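Long-range contacts in Nup188 (Myceliophthora thermophila, PDB 4KF8), which is a scaffold nucleoporin, a structural protein of the nuclear pore complex that shares structural and functional properties with nuclear transport receptors: residues V42-T47 against L108-S113; A16-V21 against S31-L36. All blocks are in the same frame, centred on the assembly; numbering follows the deposited sequence.

Overall arrangement
Both contacts draw on helix 30-46, one near each of its ends. Contact 2 joins residues 31-36, at its start, to residues 16-21 at the end of helix 7-20, and so closes an antiparallel hairpin of neighbouring helices. Contact 1 uses residues 42-47, at the end of the helix and just past it, against residues 108-113 of helix 98-113, which runs in nearly the same direction and lies beyond helix 67-84 in sequence. The two centres are about 17 Å apart and the nearest atoms about 7 Å, so the contacts do not touch. Contact 2 lies about 27 Å from the centre of the chain and contact 1 about 17 Å. Together they link three helices of this all-helical domain.

Contact 1 of 2, residues V42-T47 against L108-S113; sequences VVLRGT and LQACLS
The end of helix 30-46 runs beside the end of helix 98-113, the short axes 8.6 Å apart at closest approach and 23° from parallel, with Leu44 and Ala110 in register. Leu44 CB lies 3.5 Å from Ala110 CB, the small alanine side chain facing the leucine. Leu44 CD1 then reaches Cys111 SG at 3.8 Å, although the cysteine's CB is directed away from helix 30-46. The same sulfur side chain also packs on Val70 and Leu74, so helix 67-84 adjoins the apolar side of this contact. Such side-by-side packing of helices without any strand builds the Nup188 C-terminal domain, and here the two helices run in nearly the same direction, with helix 67-84 between them in sequence. On the more exposed flank Arg45 reaches across. Its chain bends at chi2 (-65°), which turns CD toward the other helix, and the guanidinium is laid over backbone: Ala110 CA sits 3.8 Å above one face, over its centre. From there the two terminal nitrogens diverge. NH2 comes within 3.5 Å of Gln109 CB, while NH1 makes a weak, bent hydrogen bond to Ser113 OG at 3.4 Å. The guanidinium and the Gln109 amide stand almost perpendicular, 89° between their planes. Ser113 OG is also anchored within its helix as donor to Gln109 O, so the hydroxyl that receives Arg45 NH1 is already tied to the backbone one turn back.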
# COMPACT_ATOMS: atom_id res chain seq x y z
N VAL A 42 -10.93 8.38 14.11
CA VAL A 42 -11.05 9.83 14.10
C VAL A 42 -10.14 10.47 15.15
O VAL A 42 -9.40 11.40 14.84
CB VAL A 42 -12.52 10.28 14.31
CG1 VAL A 42 -12.59 11.76 14.64
CG2 VAL A 42 -13.35 9.97 13.07
N VAL A 43 -10.20 9.96 16.37
CA VAL A 43 -9.35 10.44 17.46
C VAL A 43 -7.87 10.32 17.12
O VAL A 43 -7.10 11.26 17.32
CB VAL A 43 -9.63 9.68 18.77
CG1 VAL A 43 -8.70 10.17 19.87
CG2 VAL A 43 -11.08 9.84 19.19
N LEU A 44 -7.48 9.15 16.62
CA LEU A 44 -6.09 8.89 16.25
C LEU A 44 -5.58 9.84 15.18
O LEU A 44 -4.45 10.34 15.27
CB LEU A 44 -5.93 7.44 15.78
CG LEU A 44 -5.87 6.37 16.87
CD1 LEU A 44 -6.05 4.99 16.28
CD2 LEU A 44 -4.56 6.46 17.62
N ARG A 45 -6.39 10.09 14.16
CA ARG A 45 -6.06 11.09 13.15
C ARG A 45 -6.05 12.47 13.79
O ARG A 45 -5.32 13.36 13.36
CB ARG A 45 -7.06 11.04 12.00
CG ARG A 45 -6.89 9.85 11.08
CD ARG A 45 -5.57 9.92 10.34
NE ARG A 45 -5.32 8.74 9.52
CZ ARG A 45 -4.12 8.39 9.07
NH1 ARG A 45 -3.06 9.13 9.37
NH2 ARG A 45 -3.97 7.30 8.33
N GLY A 46 -6.87 12.64 14.82
CA GLY A 46 -6.95 13.91 15.52
C GLY A 46 -5.76 14.16 16.41
O GLY A 46 -5.56 15.26 16.92
N THR A 47 -4.95 13.12 16.62
CA THR A 47 -3.75 13.24 17.44
C THR A 47 -2.59 13.84 16.67
O THR A 47 -1.56 13.20 16.48
CB THR A 47 -3.29 11.88 18.00
OG1 THR A 47 -3.06 10.97 16.92
CG2 THR A 47 -4.34 11.29 18.93
N LEU A 108 -4.34 1.13 12.03
CA LEU A 108 -2.90 0.92 12.08
C LEU A 108 -2.13 2.11 11.52
O LEU A 108 -1.16 2.57 12.11
CB LEU A 108 -2.52 -0.36 11.32
CG LEU A 108 -1.03 -0.69 11.16
CD1 LEU A 108 -0.35 -0.90 12.51
CD2 LEU A 108 -0.85 -1.91 10.28
N GLN A 109 -2.59 2.62 10.37
CA GLN A 109 -1.97 3.77 9.73
C GLN A 109 -2.03 5.00 10.63
O GLN A 109 -1.07 5.77 10.70
CB GLN A 109 -2.66 4.10 8.41
CG GLN A 109 -2.91 2.92 7.50
CD GLN A 109 -3.44 3.33 6.14
OE1 GLN A 109 -3.04 4.36 5.59
NE2 GLN A 109 -4.35 2.54 5.60
N ALA A 110 -3.16 5.18 11.29
CA ALA A 110 -3.35 6.32 12.17
C ALA A 110 -2.42 6.23 13.38
O ALA A 110 -1.88 7.23 13.83
CB ALA A 110 -4.79 6.40 12.62
N CYS A 111 -2.23 5.01 13.88
CA CYS A 111 -1.32 4.74 14.99
C CYS A 111 0.12 5.08 14.64
O CYS A 111 0.81 5.74 15.41
CB CYS A 111 -1.41 3.27 15.43
SG CYS A 111 -2.97 2.79 16.20
N LEU A 112 0.56 4.62 13.48
CA LEU A 112 1.94 4.79 13.06
C LEU A 112 2.25 6.21 12.58
O LEU A 112 3.40 6.55 12.31
CB LEU A 112 2.31 3.77 11.97
CG LEU A 112 2.08 2.31 12.34
CD1 LEU A 112 2.43 1.39 11.18
CD2 LEU A 112 2.87 1.93 13.59
N SER A 113 1.22 7.04 12.47
CA SER A 113 1.39 8.42 12.03
C SER A 113 1.55 9.37 13.21
O SER A 113 2.02 10.49 13.06
CB SER A 113 0.20 8.85 11.16
OG SER A 113 0.00 7.96 10.09

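Contact 2 of 2, residues A16-V21 against S31-L36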
# COMPACT_ATOMS: atom_id res chain seq x y z
N ALA A 16 -10.40 2.72 26.63
CA ALA A 16 -10.96 2.03 27.79
C ALA A 16 -12.33 1.46 27.45
O ALA A 16 -12.74 0.43 28.00
CB ALA A 16 -11.06 2.98 28.97
N THR A 17 -13.04 2.12 26.54
CA THR A 17 -14.38 1.71 26.14
C THR A 17 -14.35 0.53 25.17
O THR A 17 -15.24 -0.32 25.20
CB THR A 17 -15.13 2.89 25.50
OG1 THR A 17 -15.05 4.03 26.36
CG2 THR A 17 -16.59 2.54 25.26
N ILE A 18 -13.33 0.46 24.33
CA ILE A 18 -13.21 -0.63 23.36
C ILE A 18 -12.95 -1.97 24.06
O ILE A 18 -13.46 -3.01 23.63
CB ILE A 18 -12.14 -0.35 22.27
CG1 ILE A 18 -12.39 -1.20 21.02
CG2 ILE A 18 -10.72 -0.56 22.78
CD1 ILE A 18 -13.45 -0.64 20.11
N ASN A 19 -12.17 -1.94 25.13
CA ASN A 19 -11.84 -3.15 25.87
C ASN A 19 -13.03 -3.66 26.66
O ASN A 19 -13.12 -4.84 26.98
CB ASN A 19 -10.64 -2.93 26.79
CG ASN A 19 -9.35 -3.46 26.22
OD1 ASN A 19 -9.01 -4.63 26.41
ND2 ASN A 19 -8.62 -2.61 25.49
N GLY A 20 -13.95 -2.75 26.97
CA GLY A 20 -15.13 -3.09 27.75
C GLY A 20 -16.11 -3.95 26.98
O GLY A 20 -16.91 -4.67 27.58
N VAL A 21 -16.07 -3.88 25.65
CA VAL A 21 -16.97 -4.65 24.81
C VAL A 21 -16.71 -6.15 24.97
O VAL A 21 -15.65 -6.64 24.60
CB VAL A 21 -16.89 -4.24 23.33
CG1 VAL A 21 -17.61 -5.25 22.45
CG2 VAL A 21 -17.47 -2.85 23.14
N SER A 31 -21.94 -4.26 14.97
CA SER A 31 -22.15 -2.95 14.37
C SER A 31 -21.77 -1.82 15.31
O SER A 31 -21.30 -0.77 14.88
CB SER A 31 -23.61 -2.81 13.93
OG SER A 31 -24.48 -3.17 14.98
N TYR A 32 -21.98 -2.03 16.61
CA TYR A 32 -21.57 -1.05 17.61
C TYR A 32 -20.04 -1.02 17.72
O TYR A 32 -19.44 0.05 17.89
CB TYR A 32 -22.21 -1.34 18.97
CG TYR A 32 -21.73 -0.43 20.07
CD1 TYR A 32 -21.84 0.95 19.96
CD2 TYR A 32 -21.17 -0.94 21.24
CE1 TYR A 32 -21.41 1.79 20.97
CE2 TYR A 32 -20.74 -0.12 22.25
CZ TYR A 32 -20.85 1.25 22.11
OH TYR A 32 -20.42 2.07 23.12
N PHE A 33 -19.42 -2.19 17.63
CA PHE A 33 -17.97 -2.28 17.63
C PHE A 33 -17.40 -1.56 16.41
O PHE A 33 -16.41 -0.85 16.50
CB PHE A 33 -17.51 -3.74 17.67
CG PHE A 33 -16.10 -3.93 18.18
CD1 PHE A 33 -15.81 -3.75 19.52
CD2 PHE A 33 -15.08 -4.30 17.32
CE1 PHE A 33 -14.52 -3.93 19.99
CE2 PHE A 33 -13.79 -4.48 17.79
CZ PHE A 33 -13.51 -4.29 19.13
N ARG A 34 -18.08 -1.72 15.27
CA ARG A 34 -17.68 -1.09 14.01
C ARG A 34 -17.58 0.44 14.08
O ARG A 34 -16.73 1.03 13.41
CB ARG A 34 -18.64 -1.47 12.88
CG ARG A 34 -18.44 -2.86 12.31
CD ARG A 34 -19.53 -3.19 11.30
NE ARG A 34 -19.37 -4.53 10.75
CZ ARG A 34 -20.32 -5.17 10.06
NH1 ARG A 34 -21.49 -4.59 9.84
NH2 ARG A 34 -20.09 -6.39 9.60
N THR A 35 -18.44 1.08 14.86
CA THR A 35 -18.42 2.54 14.95
C THR A 35 -17.51 3.02 16.08
O THR A 35 -17.02 4.15 16.04
CB THR A 35 -19.83 3.14 15.11
OG1 THR A 35 -20.48 2.56 16.25
CG2 THR A 35 -20.67 2.87 13.87
N LEU A 36 -17.28 2.17 17.07
CA LEU A 36 -16.27 2.44 18.09
C LEU A 36 -14.90 2.55 17.44
O LEU A 36 -14.11 3.45 17.75
CB LEU A 36 -16.24 1.33 19.13
CG LEU A 36 -17.36 1.31 20.18
CD1 LEU A 36 -17.10 0.18 21.16
CD2 LEU A 36 -17.43 2.64 20.89
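The Phe33 ring turns an edge to the other helix, with Ile18 O in the ring plane at that edge, while the methyls of Ile18 and Val21 approach the ring obliquely. The Tyr32 ring has Leu36 CG of its own helix 4.0 Å above one face, offset toward the rim, and Val21 CG2 approaches it obliquely, 4.4 Å from Tyr32 CE2. Phe33 CG is anti to the backbone N (chi1 -158°), which carries the ring base toward helix 7-20. Ile18 crosses the phenyl at about a right angle, with CD1 3.5 Å from Phe33 CE1, and its CD1 also lies 3.6 Å from Leu36 CB. Val21, just past the helical residues, uses both branches: CG1 is nearest Phe33 CD1 (3.8 Å) and CG2 nearest Leu36 CD1 (3.6 Å). An alanine at Phe33 would probably leave Ile18 CD1 and Val21 CG1 without the ring they pack against and open a gap between the helices. Thr17 OG1 is hydrogen-bonded to Leu13 O in its own helix, and its CG2 lies at the limit of contact with Tyr32 and Leu36. With short axes 10.7 Å apart and 161° between their directions, the two helices form an antiparallel helical hairpin. Its connecting loop folds back on the same ring, Trp25 meeting Phe33 edge-to-face and Pro24 touching it. Helix 67-84 lies alongside, where Val77 packs on Ile18, and a salt bridge from Arg34 to Asp100 joins helix 30-46 to helix 98-113.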